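Flagellar hook-associated protein 3 (Bacillus cereus, PDB 5ZIY) probably forms part of the junction between the flagellar hook and filament, as a hook-associated protein of the flagellin family. Local coordinates at residues A[72-77]-A[150-155]. Residues are numbered along the deposited sequence; the frame is centred on the assembly and turned at random.
Sequences IGVEID and MSEAMQ
G73 meets M154 where segments 72-77 and 150-155, on helices 67-87 and 137-155, run nearly antiparallel. Their directions differ by 161°, and their axes approach to 7.7 Å. With no side chain on G73, M154 CB rests on the backbone, 3.3 Å from G73 CA. M154 CG lies anti to the carbonyl carbon (chi1 -74°), and the extended chain brings SD to I72 and I76. M154 SD lies 3.5 Å from I72 CG2 and 4.0 Å from I76 CG1, and the M154 and I76 side chains cross at about a right angle. The other branch of I76, CG2, touches the S151 backbone and comes within 4.0 Å of M150 CB.

A polar strip borders these apolar groups. S151 OG gives a weak hydrogen bond to G73 O at 3.5 Å, an oxygen that also accepts from D77 N within its own helix. D77 lies beside S151, while D77 OD2 makes a salt bridge with K81. Q155 NE2 gives a weak hydrogen bond to S151 O within its own helix.

Further out, M150 and M154 both touch T56 of helix 8-60. On helix 162-204, M150 meets L165 and M154 meets L162. The close backbone approach at G73 thus brings buried M154 and I76 together. The one hydrogen bond between the segments is weak, so apolar packing probably dominates, with exposed Q155 at the edge.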
loop_
_atom_site.group_PDB
_atom_site.type_symbol
_atom_site.label_atom_id
_atom_site.label_comp_id
_atom_site.label_asym_id
_atom_site.label_seq_id
_atom_site.Cartn_x
_atom_site.Cartn_y
_atom_site.Cartn_z
ATOM N N ILE A 72 25.489 3.020 10.465
ATOM C CA ILE A 72 24.602 2.332 9.517
ATOM C C ILE A 72 23.302 1.924 10.243
ATOM O O ILE A 72 22.194 2.145 9.735
ATOM C CB ILE A 72 25.257 1.075 8.909
ATOM C CG1 ILE A 72 26.513 1.428 8.097
ATOM C CG2 ILE A 72 24.280 0.379 8.010
ATOM C CD1 ILE A 72 27.271 0.199 7.570
ATOM N N GLY A 73 23.468 1.339 11.437
ATOM C CA GLY A 73 22.353 0.981 12.332
ATOM C C GLY A 73 21.407 2.134 12.598
ATOM O O GLY A 73 20.178 1.954 12.586
ATOM N N VAL A 74 21.965 3.327 12.815
ATOM C CA VAL A 74 21.154 4.542 13.000
ATOM C C VAL A 74 20.275 4.821 11.806
ATOM O O VAL A 74 19.072 4.975 11.961
ATOM C CB VAL A 74 22.015 5.792 13.291
ATOM C CG1 VAL A 74 21.216 7.054 13.056
ATOM C CG2 VAL A 74 22.547 5.740 14.750
ATOM N N GLU A 75 20.851 4.877 10.612
ATOM C CA GLU A 75 20.069 5.241 9.429
ATOM C C GLU A 75 18.969 4.218 9.150
ATOM O O GLU A 75 17.880 4.586 8.715
ATOM C CB GLU A 75 20.963 5.400 8.207
ATOM C CG GLU A 75 20.878 6.774 7.553
ATOM C CD GLU A 75 20.050 6.785 6.306
ATOM O OE1 GLU A 75 18.804 6.714 6.436
ATOM O OE2 GLU A 75 20.653 6.887 5.197
ATOM N N ILE A 76 19.247 2.949 9.409
ATOM C CA ILE A 76 18.231 1.920 9.314
ATOM C C ILE A 76 17.043 2.242 10.260
ATOM O O ILE A 76 15.912 1.911 9.970
ATOM C CB ILE A 76 18.800 0.542 9.655
ATOM C CG1 ILE A 76 19.770 0.058 8.572
ATOM C CG2 ILE A 76 17.684 -0.466 9.806
ATOM C CD1 ILE A 76 19.134 -0.848 7.568
ATOM N N ASP A 77 17.345 2.875 11.392
ATOM C CA ASP A 77 16.337 3.370 12.334
ATOM C C ASP A 77 15.467 4.491 11.753
ATOM O O ASP A 77 14.263 4.538 12.022
ATOM C CB ASP A 77 17.018 3.830 13.625
ATOM C CG ASP A 77 16.040 4.143 14.731
ATOM O OD1 ASP A 77 15.460 3.197 15.302
ATOM O OD2 ASP A 77 15.887 5.355 15.036
ATOM N N MET A 150 17.221 -5.320 12.457
ATOM C CA MET A 150 18.354 -4.856 11.644
ATOM C C MET A 150 19.038 -3.702 12.358
ATOM O O MET A 150 20.221 -3.732 12.583
ATOM C CB MET A 150 17.896 -4.404 10.261
ATOM C CG MET A 150 17.789 -5.514 9.213
ATOM S SD MET A 150 17.295 -4.851 7.580
ATOM C CE MET A 150 17.848 -6.132 6.449
ATOM N N SER A 151 18.238 -2.737 12.798
ATOM C CA SER A 151 18.727 -1.547 13.480
ATOM C C SER A 151 19.414 -1.891 14.806
ATOM O O SER A 151 20.524 -1.412 15.110
ATOM C CB SER A 151 17.533 -0.619 13.700
ATOM O OG SER A 151 17.826 0.427 14.596
ATOM N N GLU A 152 18.781 -2.748 15.589
ATOM C CA GLU A 152 19.409 -3.196 16.825
ATOM C C GLU A 152 20.687 -4.023 16.606
ATOM O O GLU A 152 21.665 -3.824 17.325
ATOM C CB GLU A 152 18.395 -3.950 17.707
ATOM N N ALA A 153 20.667 -4.951 15.652
ATOM C CA ALA A 153 21.866 -5.755 15.321
ATOM C C ALA A 153 23.040 -4.858 14.959
ATOM O O ALA A 153 24.167 -5.034 15.418
ATOM C CB ALA A 153 21.594 -6.752 14.197
ATOM N N MET A 154 22.749 -3.836 14.195
ATOM C CA MET A 154 23.802 -2.950 13.786
ATOM C C MET A 154 24.305 -2.103 14.941
ATOM O O MET A 154 25.518 -2.063 15.182
ATOM C CB MET A 154 23.347 -2.126 12.601
ATOM C CG MET A 154 23.336 -2.997 11.364
ATOM S SD MET A 154 22.834 -2.173 9.868
ATOM C CE MET A 154 22.847 -3.551 8.717
ATOM N N GLN A 155 23.421 -1.456 15.684
ATOM C CA GLN A 155 23.947 -0.587 16.718
ATOM C C GLN A 155 24.505 -1.300 17.945
ATOM O O GLN A 155 25.121 -0.663 18.777
ATOM C CB GLN A 155 23.044 0.581 17.063
ATOM C CG GLN A 155 21.638 0.338 17.474
ATOM C CD GLN A 155 20.808 1.564 17.125
ATOM O OE1 GLN A 155 21.256 2.687 17.345
ATOM N NE2 GLN A 155 19.612 1.361 16.579
#